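Local coordinates for kelch-like protein 7 (Homo sapiens, PDB 3II7), which serves as the substrate-specific adaptor of a CUL3–RBX1 E3 ubiquitin ligase, directing substrate proteins to degradation, this chain being its kelch-repeat domain, at residues I69-C74 and W82-G87; T138-H143 and L168-V173; K229-M234 and E271-V276. One frame throughout, in Å; residues are numbered along the deposited sequence.

Contact 1 of 3, residues I69-C74 and W82-G87; sequences IKRMDC and WYSKLG. With EDO (1,2-ethanediol), chain R; EDO (1,2-ethanediol), chain O.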
loop_
_atom_site.group_PDB
_atom_site.type_symbol
_atom_site.label_atom_id
_atom_site.label_comp_id
_atom_site.label_asym_id
_atom_site.label_seq_id
_atom_site.Cartn_x
_atom_site.Cartn_y
_atom_site.Cartn_z
ATOM N N ILE A 69 -1.195 14.585 -11.136
ATOM C CA ILE A 69 0.235 14.920 -11.003
ATOM C C ILE A 69 1.081 14.038 -11.914
ATOM O O ILE A 69 0.913 12.805 -11.947
ATOM C CB ILE A 69 0.710 14.795 -9.561
ATOM C CG1 ILE A 69 -0.084 15.722 -8.654
ATOM C CG2 ILE A 69 2.181 15.124 -9.468
ATOM C CD1 ILE A 69 -0.009 15.301 -7.189
ATOM N N LYS A 70 1.999 14.674 -12.649
ATOM C CA LYS A 70 2.819 13.973 -13.641
ATOM C C LYS A 70 4.259 13.740 -13.169
ATOM O O LYS A 70 5.023 13.058 -13.830
ATOM C CB LYS A 70 2.832 14.769 -14.954
ATOM C CG LYS A 70 1.428 15.049 -15.507
ATOM C CD LYS A 70 1.506 15.621 -16.919
ATOM C CE LYS A 70 0.130 16.094 -17.383
ATOM N NZ LYS A 70 0.179 16.758 -18.690
ATOM N N ARG A 71 4.604 14.314 -12.022
ATOM C CA ARG A 71 5.917 14.201 -11.442
ATOM C C ARG A 71 5.960 13.099 -10.378
ATOM O O ARG A 71 5.002 12.909 -9.639
ATOM C CB ARG A 71 6.214 15.513 -10.750
ATOM C CG ARG A 71 7.594 15.672 -10.256
ATOM C CD ARG A 71 7.751 17.068 -9.615
ATOM N NE ARG A 71 7.047 17.149 -8.349
ATOM C CZ ARG A 71 5.938 17.837 -8.105
ATOM N NH1 ARG A 71 5.372 18.625 -9.027
ATOM N NH2 ARG A 71 5.397 17.763 -6.904
ATOM N N MET A 72 7.117 12.425 -10.265
ATOM C CA MET A 72 7.384 11.442 -9.188
ATOM C C MET A 72 8.362 12.091 -8.240
ATOM O O MET A 72 9.430 12.529 -8.657
ATOM C CB MET A 72 8.015 10.167 -9.809
ATOM C CG MET A 72 8.439 9.097 -8.860
ATOM S SD MET A 72 8.564 7.517 -9.760
ATOM C CE MET A 72 10.017 7.812 -10.753
ATOM N N ASP A 73 7.990 12.188 -6.975
ATOM C CA ASP A 73 8.881 12.778 -5.966
ATOM C C ASP A 73 9.595 11.665 -5.222
ATOM O O ASP A 73 8.981 10.648 -4.867
ATOM C CB ASP A 73 8.092 13.696 -5.055
ATOM C CG ASP A 73 7.582 14.914 -5.778
ATOM O OD1 ASP A 73 8.325 15.464 -6.648
ATOM O OD2 ASP A 73 6.416 15.327 -5.503
ATOM N N CYS A 74 10.893 11.839 -5.018
ATOM C CA CYS A 74 11.752 10.762 -4.532
ATOM C C CYS A 74 12.496 11.241 -3.312
ATOM O O CYS A 74 13.126 12.320 -3.338
ATOM C CB CYS A 74 12.733 10.352 -5.605
ATOM S SG CYS A 74 12.005 10.002 -7.245
ATOM N N TRP A 82 15.440 15.248 -1.222
ATOM C CA TRP A 82 14.394 15.006 -2.180
ATOM C C TRP A 82 14.841 15.343 -3.580
ATOM O O TRP A 82 15.605 16.306 -3.800
ATOM C CB TRP A 82 13.173 15.865 -1.856
ATOM C CG TRP A 82 12.410 15.425 -0.645
ATOM C CD1 TRP A 82 12.644 15.810 0.653
ATOM C CD2 TRP A 82 11.278 14.546 -0.607
ATOM N NE1 TRP A 82 11.732 15.204 1.498
ATOM C CE2 TRP A 82 10.874 14.442 0.747
ATOM C CE3 TRP A 82 10.557 13.834 -1.589
ATOM C CZ2 TRP A 82 9.786 13.646 1.147
ATOM C CZ3 TRP A 82 9.477 13.061 -1.199
ATOM C CH2 TRP A 82 9.110 12.949 0.168
ATOM N N TYR A 83 14.332 14.581 -4.532
ATOM C CA TYR A 83 14.490 14.907 -5.936
ATOM C C TYR A 83 13.269 14.471 -6.735
ATOM O O TYR A 83 12.390 13.786 -6.205
ATOM C CB TYR A 83 15.792 14.324 -6.494
ATOM C CG TYR A 83 15.906 12.839 -6.437
ATOM C CD1 TYR A 83 15.652 12.064 -7.562
ATOM C CD2 TYR A 83 16.335 12.188 -5.272
ATOM C CE1 TYR A 83 15.770 10.660 -7.518
ATOM C CE2 TYR A 83 16.484 10.808 -5.247
ATOM C CZ TYR A 83 16.196 10.059 -6.365
ATOM O OH TYR A 83 16.347 8.685 -6.344
ATOM N N SER A 84 13.179 14.904 -7.990
ATOM C CA SER A 84 11.981 14.597 -8.783
ATOM C C SER A 84 12.310 14.086 -10.162
ATOM O O SER A 84 13.242 14.582 -10.816
ATOM C CB SER A 84 11.091 15.829 -8.916
ATOM O OG SER A 84 10.726 16.340 -7.662
ATOM N N LYS A 85 11.531 13.101 -10.594
ATOM C CA LYS A 85 11.610 12.516 -11.930
ATOM C C LYS A 85 10.229 12.593 -12.567
ATOM O O LYS A 85 9.312 13.049 -11.946
ATOM C CB LYS A 85 12.053 11.067 -11.810
ATOM C CG LYS A 85 13.433 10.913 -11.235
ATOM C CD LYS A 85 14.478 11.326 -12.273
ATOM C CE LYS A 85 15.851 11.452 -11.676
ATOM N NZ LYS A 85 16.720 12.218 -12.605
ATOM N N LEU A 86 10.100 12.193 -13.835
ATOM C CA LEU A 86 8.785 12.182 -14.449
ATOM C C LEU A 86 8.106 10.887 -14.048
ATOM O O LEU A 86 8.753 9.860 -13.914
ATOM C CB LEU A 86 8.854 12.418 -15.969
ATOM C CG LEU A 86 9.134 13.899 -16.335
ATOM C CD1 LEU A 86 9.307 14.089 -17.866
ATOM C CD2 LEU A 86 8.038 14.863 -15.789
ATOM N N GLY A 87 6.818 10.982 -13.744
ATOM C CA GLY A 87 6.092 9.930 -13.074
ATOM C C GLY A 87 5.513 8.981 -14.053
ATOM O O GLY A 87 5.996 8.906 -15.191
HETATM C C1 EDO R . 12.573 10.070 -15.582
HETATM O O1 EDO R . 12.379 11.460 -15.254
HETATM C C2 EDO R . 11.432 9.584 -16.489
HETATM O O2 EDO R . 11.427 10.274 -17.755
HETATM C C1 EDO O . 3.915 18.576 -13.786
HETATM O O1 EDO O . 4.718 17.678 -14.561
HETATM C C2 EDO O . 3.514 17.888 -12.488
HETATM O O2 EDO O . 2.114 17.569 -12.470
#

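Contact 2 of 3, residues T138-H143 and L168-V173; sequences TQRCSH and LNSCEV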
loop_
_atom_site.group_PDB
_atom_site.type_symbol
_atom_site.label_atom_id
_atom_site.label_comp_id
_atom_site.label_asym_id
_atom_site.label_seq_id
_atom_site.Cartn_x
_atom_site.Cartn_y
_atom_site.Cartn_z
ATOM N N THR A 138 -8.146 -7.995 -14.411
ATOM C CA THR A 138 -9.312 -7.213 -13.960
ATOM C C THR A 138 -8.859 -5.816 -13.597
ATOM O O THR A 138 -7.886 -5.639 -12.848
ATOM C CB THR A 138 -9.959 -7.848 -12.724
ATOM O OG1 THR A 138 -10.350 -9.218 -13.014
ATOM C CG2 THR A 138 -11.162 -7.019 -12.242
ATOM N N GLN A 139 -9.552 -4.831 -14.143
ATOM C CA GLN A 139 -9.301 -3.452 -13.831
ATOM C C GLN A 139 -9.634 -3.214 -12.359
ATOM O O GLN A 139 -10.556 -3.838 -11.808
ATOM C CB GLN A 139 -10.156 -2.546 -14.724
ATOM C CG GLN A 139 -11.649 -2.609 -14.437
ATOM C CD GLN A 139 -12.507 -2.256 -15.637
ATOM O OE1 GLN A 139 -12.712 -3.071 -16.508
ATOM N NE2 GLN A 139 -13.019 -1.029 -15.673
ATOM N N ARG A 140 -8.892 -2.322 -11.724
ATOM C CA ARG A 140 -9.104 -2.055 -10.292
ATOM C C ARG A 140 -8.494 -0.736 -9.803
ATOM O O ARG A 140 -7.507 -0.302 -10.335
ATOM C CB ARG A 140 -8.596 -3.216 -9.426
ATOM C CG ARG A 140 -7.247 -3.653 -9.647
ATOM C CD ARG A 140 -6.970 -4.979 -8.897
ATOM N NE ARG A 140 -7.227 -6.242 -9.639
ATOM C CZ ARG A 140 -7.746 -7.355 -9.114
ATOM N NH1 ARG A 140 -8.205 -7.383 -7.872
ATOM N NH2 ARG A 140 -7.892 -8.446 -9.859
ATOM N N CYS A 141 -9.173 -0.109 -8.832
ATOM C CA CYS A 141 -8.706 1.056 -8.045
ATOM C C CYS A 141 -8.724 0.675 -6.569
ATOM O O CYS A 141 -9.583 -0.101 -6.161
ATOM C CB CYS A 141 -9.674 2.236 -8.197
ATOM S SG CYS A 141 -9.678 3.047 -9.763
ATOM N N SER A 142 -7.851 1.283 -5.767
ATOM C CA SER A 142 -7.893 1.150 -4.311
ATOM C C SER A 142 -7.622 -0.265 -3.873
ATOM O O SER A 142 -8.034 -0.674 -2.810
ATOM C CB SER A 142 -9.242 1.630 -3.757
ATOM O OG SER A 142 -9.502 2.970 -4.141
ATOM N N HIS A 143 -6.935 -0.989 -4.733
ATOM C CA HIS A 143 -6.470 -2.326 -4.465
ATOM C C HIS A 143 -5.136 -2.320 -3.744
ATOM O O HIS A 143 -4.424 -1.329 -3.713
ATOM C CB HIS A 143 -6.295 -3.097 -5.793
ATOM C CG HIS A 143 -5.410 -2.393 -6.787
ATOM N ND1 HIS A 143 -5.724 -1.149 -7.293
ATOM C CD2 HIS A 143 -4.235 -2.754 -7.367
ATOM C CE1 HIS A 143 -4.764 -0.761 -8.116
ATOM N NE2 HIS A 143 -3.870 -1.730 -8.210
ATOM N N LEU A 168 -14.064 -5.795 -5.122
ATOM C CA LEU A 168 -13.609 -7.085 -5.641
ATOM C C LEU A 168 -13.006 -7.995 -4.564
ATOM O O LEU A 168 -12.370 -7.497 -3.644
ATOM C CB LEU A 168 -12.548 -6.845 -6.678
ATOM C CG LEU A 168 -12.923 -5.986 -7.875
ATOM C CD1 LEU A 168 -11.631 -5.491 -8.622
ATOM C CD2 LEU A 168 -13.803 -6.783 -8.811
ATOM N N ASN A 169 -13.203 -9.326 -4.705
ATOM C CA ASN A 169 -12.405 -10.228 -3.896
ATOM C C ASN A 169 -11.274 -10.867 -4.703
ATOM O O ASN A 169 -10.389 -11.543 -4.144
ATOM C CB ASN A 169 -13.260 -11.256 -3.163
ATOM C CG ASN A 169 -13.968 -12.198 -4.089
ATOM O OD1 ASN A 169 -14.004 -11.995 -5.307
ATOM N ND2 ASN A 169 -14.544 -13.250 -3.521
ATOM N N SER A 170 -11.230 -10.594 -6.003
ATOM C CA SER A 170 -10.291 -11.288 -6.849
ATOM C C SER A 170 -8.832 -10.932 -6.582
ATOM O O SER A 170 -8.496 -9.808 -6.131
ATOM C CB SER A 170 -10.633 -11.060 -8.294
ATOM O OG SER A 170 -10.403 -9.750 -8.653
ATOM N N CYS A 171 -7.985 -11.923 -6.838
ATOM C CA CYS A 171 -6.545 -11.843 -6.623
ATOM C C CYS A 171 -5.859 -12.364 -7.867
ATOM O O CYS A 171 -6.298 -13.352 -8.441
ATOM C CB CYS A 171 -6.180 -12.707 -5.403
ATOM S SG CYS A 171 -4.406 -12.875 -5.047
ATOM N N GLU A 172 -4.796 -11.681 -8.299
ATOM C CA GLU A 172 -4.003 -12.172 -9.410
ATOM C C GLU A 172 -2.538 -11.889 -9.161
ATOM O O GLU A 172 -2.197 -11.031 -8.321
ATOM C CB GLU A 172 -4.490 -11.586 -10.736
ATOM C CG GLU A 172 -4.637 -10.086 -10.776
ATOM C CD GLU A 172 -5.181 -9.595 -12.109
ATOM O OE1 GLU A 172 -4.489 -9.792 -13.124
ATOM O OE2 GLU A 172 -6.310 -9.034 -12.127
ATOM N N VAL A 173 -1.681 -12.635 -9.862
ATOM C CA VAL A 173 -0.212 -12.536 -9.643
ATOM C C VAL A 173 0.517 -12.386 -10.969
ATOM O O VAL A 173 0.166 -13.025 -11.966
ATOM C CB VAL A 173 0.325 -13.705 -8.841
ATOM C CG1 VAL A 173 0.116 -15.062 -9.562
ATOM C CG2 VAL A 173 1.808 -13.506 -8.481
HETATM O O HOH W 1 -8.431 -10.687 -11.937
HETATM O O HOH W 2 -12.097 -10.148 -10.917
#

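Contact 3 of 3, residues K229-M234 and E271-V276; sequences KMVSPM and ETDKWV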
loop_
_atom_site.group_PDB
_atom_site.type_symbol
_atom_site.label_atom_id
_atom_site.label_comp_id
_atom_site.label_asym_id
_atom_site.label_seq_id
_atom_site.Cartn_x
_atom_site.Cartn_y
_atom_site.Cartn_z
ATOM N N LYS A 229 -7.354 -17.829 4.107
ATOM C CA LYS A 229 -7.816 -18.281 5.405
ATOM C C LYS A 229 -7.968 -17.083 6.333
ATOM O O LYS A 229 -7.061 -16.225 6.396
ATOM C CB LYS A 229 -6.788 -19.266 5.990
ATOM C CG LYS A 229 -6.706 -20.597 5.249
ATOM C CD LYS A 229 -5.936 -21.656 6.070
ATOM C CE LYS A 229 -5.200 -22.639 5.169
ATOM N NZ LYS A 229 -4.014 -21.997 4.492
ATOM N N MET A 230 -9.099 -17.028 7.052
ATOM C CA MET A 230 -9.316 -16.008 8.099
ATOM C C MET A 230 -8.416 -16.246 9.315
ATOM O O MET A 230 -8.173 -17.379 9.725
ATOM C CB MET A 230 -10.762 -16.012 8.612
ATOM C CG MET A 230 -11.861 -15.807 7.593
ATOM S SD MET A 230 -11.723 -14.287 6.641
ATOM C CE MET A 230 -11.492 -13.043 7.801
ATOM N N VAL A 231 -7.943 -15.150 9.892
ATOM C CA VAL A 231 -7.262 -15.164 11.175
ATOM C C VAL A 231 -8.030 -14.262 12.137
ATOM O O VAL A 231 -9.192 -13.923 11.877
ATOM C CB VAL A 231 -5.750 -14.798 11.034
ATOM C CG1 VAL A 231 -5.043 -15.856 10.198
ATOM C CG2 VAL A 231 -5.567 -13.423 10.451
ATOM N N SER A 232 -7.434 -13.932 13.283
ATOM C CA SER A 232 -8.131 -13.130 14.283
ATOM C C SER A 232 -8.357 -11.725 13.766
ATOM O O SER A 232 -7.489 -11.156 13.079
ATOM C CB SER A 232 -7.326 -13.048 15.590
ATOM O OG SER A 232 -7.363 -14.292 16.302
ATOM N N PRO A 233 -9.512 -11.130 14.125
ATOM C CA PRO A 233 -9.802 -9.783 13.658
ATOM C C PRO A 233 -9.125 -8.709 14.451
ATOM O O PRO A 233 -8.744 -8.929 15.629
ATOM C CB PRO A 233 -11.318 -9.677 13.827
ATOM C CG PRO A 233 -11.622 -10.586 14.992
ATOM C CD PRO A 233 -10.652 -11.718 14.860
ATOM N N MET A 234 -8.977 -7.532 13.830
ATOM C CA MET A 234 -8.485 -6.356 14.511
ATOM C C MET A 234 -9.453 -5.943 15.594
ATOM O O MET A 234 -10.657 -6.135 15.452
ATOM C CB MET A 234 -8.350 -5.168 13.544
ATOM C CG MET A 234 -7.263 -5.274 12.524
ATOM S SD MET A 234 -7.210 -3.738 11.537
ATOM C CE MET A 234 -8.574 -4.110 10.509
ATOM N N GLU A 271 2.841 -14.898 14.414
ATOM C CA GLU A 271 3.208 -16.226 14.919
ATOM C C GLU A 271 2.269 -16.764 15.960
ATOM O O GLU A 271 2.141 -17.978 16.092
ATOM C CB GLU A 271 4.633 -16.193 15.483
ATOM C CG GLU A 271 5.672 -15.886 14.434
ATOM C CD GLU A 271 5.948 -17.108 13.559
ATOM O OE1 GLU A 271 6.436 -18.113 14.116
ATOM O OE2 GLU A 271 5.676 -17.078 12.335
ATOM N N THR A 272 1.619 -15.863 16.711
ATOM C CA THR A 272 0.666 -16.237 17.777
ATOM C C THR A 272 -0.813 -15.932 17.424
ATOM O O THR A 272 -1.747 -16.335 18.172
ATOM C CB THR A 272 1.022 -15.529 19.082
ATOM O OG1 THR A 272 0.845 -14.127 18.915
ATOM C CG2 THR A 272 2.487 -15.848 19.483
ATOM N N ASP A 273 -1.024 -15.221 16.316
ATOM C CA ASP A 273 -2.363 -14.785 15.892
ATOM C C ASP A 273 -3.071 -13.935 16.974
ATOM O O ASP A 273 -4.270 -14.126 17.272
ATOM C CB ASP A 273 -3.208 -16.002 15.475
ATOM C CG ASP A 273 -4.588 -15.622 14.979
ATOM O OD1 ASP A 273 -4.714 -14.609 14.262
ATOM O OD2 ASP A 273 -5.553 -16.339 15.297
ATOM N N LYS A 274 -2.332 -12.957 17.510
ATOM C CA LYS A 274 -2.825 -12.072 18.556
ATOM C C LYS A 274 -2.682 -10.638 18.137
ATOM O O LYS A 274 -1.589 -10.207 17.739
ATOM C CB LYS A 274 -2.078 -12.296 19.873
ATOM C CG LYS A 274 -2.308 -13.662 20.486
ATOM C CD LYS A 274 -1.612 -13.812 21.846
ATOM N N TRP A 275 -3.800 -9.898 18.251
ATOM C CA TRP A 275 -3.807 -8.449 18.118
ATOM C C TRP A 275 -3.792 -7.771 19.470
ATOM O O TRP A 275 -4.445 -8.244 20.426
ATOM C CB TRP A 275 -5.065 -7.982 17.422
ATOM C CG TRP A 275 -5.125 -8.228 15.985
ATOM C CD1 TRP A 275 -5.733 -9.265 15.356
ATOM C CD2 TRP A 275 -4.625 -7.381 14.974
ATOM N NE1 TRP A 275 -5.625 -9.129 14.000
ATOM C CE2 TRP A 275 -4.932 -7.986 13.731
ATOM C CE3 TRP A 275 -3.934 -6.169 14.983
ATOM C CZ2 TRP A 275 -4.568 -7.422 12.520
ATOM C CZ3 TRP A 275 -3.586 -5.608 13.806
ATOM C CH2 TRP A 275 -3.898 -6.224 12.567
ATOM N N VAL A 276 -3.095 -6.642 19.539
ATOM C CA VAL A 276 -3.256 -5.696 20.664
ATOM C C VAL A 276 -3.389 -4.272 20.111
ATOM O O VAL A 276 -2.842 -3.965 19.044
ATOM C CB VAL A 276 -2.070 -5.770 21.677
ATOM C CG1 VAL A 276 -1.912 -7.194 22.250
ATOM C CG2 VAL A 276 -0.751 -5.283 21.055
#

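Contact 1 of 3, residues I69-C74 and W82-G87
A beta hairpin of the second kelch repeat, strands 71-76 and 81-86, sets Arg-71 to Cys-74 antiparallel to Tyr-83 to Leu-86. Met-72 with Lys-85 and Cys-74 with Tyr-83 are the hydrogen-bonded pairs, and Asp-73 with Ser-84 is the non-hydrogen-bonded pair between them. Past the strand end, Gly-87 N still bonds to Lys-70 O at 2.7 Å.

On the face carrying Asp-73 and Ser-84, the aspartate has partners on both strands. Arg-71 comes side-on, NE to OD1 of Asp-73 at 2.7 Å and NH2 to OD2 at 3.0 Å, each oxygen using its syn lone pair. A bend at chi3 (72°) turns the guanidinium of the arginine round to meet it. Ser-84 OG donates to Asp-73 OD1, also at 2.7 Å, nearly in line with the C-O bond, while Ser-84 CB packs on Arg-71 CD. Arg-46 adds a second salt bridge at OD2, so this buried carboxylate probably stays ionised. On this side too, Trp-82 brings CE3 to 3.5 Å from Cys-74 O, and its NE1 bonds to Arg-40 O.

The other face is sulfur and ring: Cys-74 CB lies 3.5 Å above the plane of the Tyr-83 ring, over its centre, as a CH-pi contact, with SG oblique to the same ring. Such a hairpin, forming the third and fourth strands of a four-stranded antiparallel sheet, is characteristic of a kelch beta-propeller blade.

Contact 2 of 3, residues T138-H143 and L168-V173
Arg-140 and Glu-172 reach toward each other tip to tip, with the guanidinium and carboxylate planes 80° apart. NH2 of Arg-140 meets OE2 of Glu-172 at 2.8 Å on the anti lone pair, in a salt bridge. The syn lone pair of that oxygen takes Thr-138 N at 3.1 Å. A water accepting from Thr-138 OG1 also donates to OE2, and the other oxygen, OE1, receives Leu-137 N.

Ser-170 O and Glu-172 OE2 both lie at the guanidinium edge. NH1 of Arg-140 bonds to Ser-170 O at 3.0 Å, coming from above the carbonyl plane, and Gly-156 O also accepts from NH1. Ser-170 OG takes weak bonds from both NH1 and NH2, and a second water links it to Thr-138 OG1. NE makes only a weak bond, to Thr-138 O. Leu-168 CD1 covers one face of the guanidinium and packs tip to tip with Thr-138 CG2. Further back, chi1 of Arg-140 (52°) places CG over one face of the His-143 imidazole, toward the rim.

The charge of the buried arginine is probably balanced largely by the Glu-172 carboxylate, with further N-H groups turned to backbone carbonyls and, weakly, to the Ser-170 hydroxyl, which is likely to hold its rotation and keep both groups charged.

Contact 3 of 3, residues K229-M234 and E271-V276
Asp-273 turns its carboxylate to Ser-232, joining the fifth kelch repeat to the sixth. CG of Asp-273, anti to the backbone N (chi1 -178°), carries the carboxylate toward Ser-232; OD1 takes Ser-232 N at 3.0 Å on its syn lone pair, the N-H pointing almost straight at it (165°). Tyr-268 OH bonds to the same oxygen. Ser-232 OG lies 2.9 Å from Asp-273 OD2 and 3.2 Å from Asp-273 O, so its one proton has two acceptors to choose from. Val-231 CB closes in on OD1 as well, 3.4 Å away.

The carbonyl of Ser-232 is served by Trp-275, two residues on from Asp-273: NE1 reaches its O at 2.9 Å, the oxygen lying near the indole plane while the donor stands above the carbonyl plane. Met-234 CG sits over one face of the six-membered ring, 3.6 Å from its centroid, as a CH-pi contact; SD is an oblique Met-aromatic neighbour. A leucine in place of Trp-275 would probably leave Ser-232 O without this donor and open a gap beneath Met-234 CG.

Asp-273 and Lys-274 both face Asn-269 in a G1 beta bulge between strands 264-269 and 274-278; this hairpin end meeting the loop after strand 227-230 fits the blade-to-blade packing of a kelch beta-propeller.

Overall arrangement
The three contacts follow one another along the chain without touching, and no strand is used twice. Contact 1 lies within one blade; regular backbone pairing sets it apart, and it is partly buried, its centre about 18 Å from the centre of the chain. Contacts 2 and 3 link successive repeats through side chains meeting loop backbone: 138-143 reaches from the third repeat to the fourth, and 229-234 from the fifth to the sixth. Contact 2, its centre about 13 Å from the chain's centre, is built on a buried ion pair with waters. Contact 3, a surface contact with its centre about 20 Å from that point, relies on an aspartate and an indole. Contacts 1 and 3 occupy opposite sides.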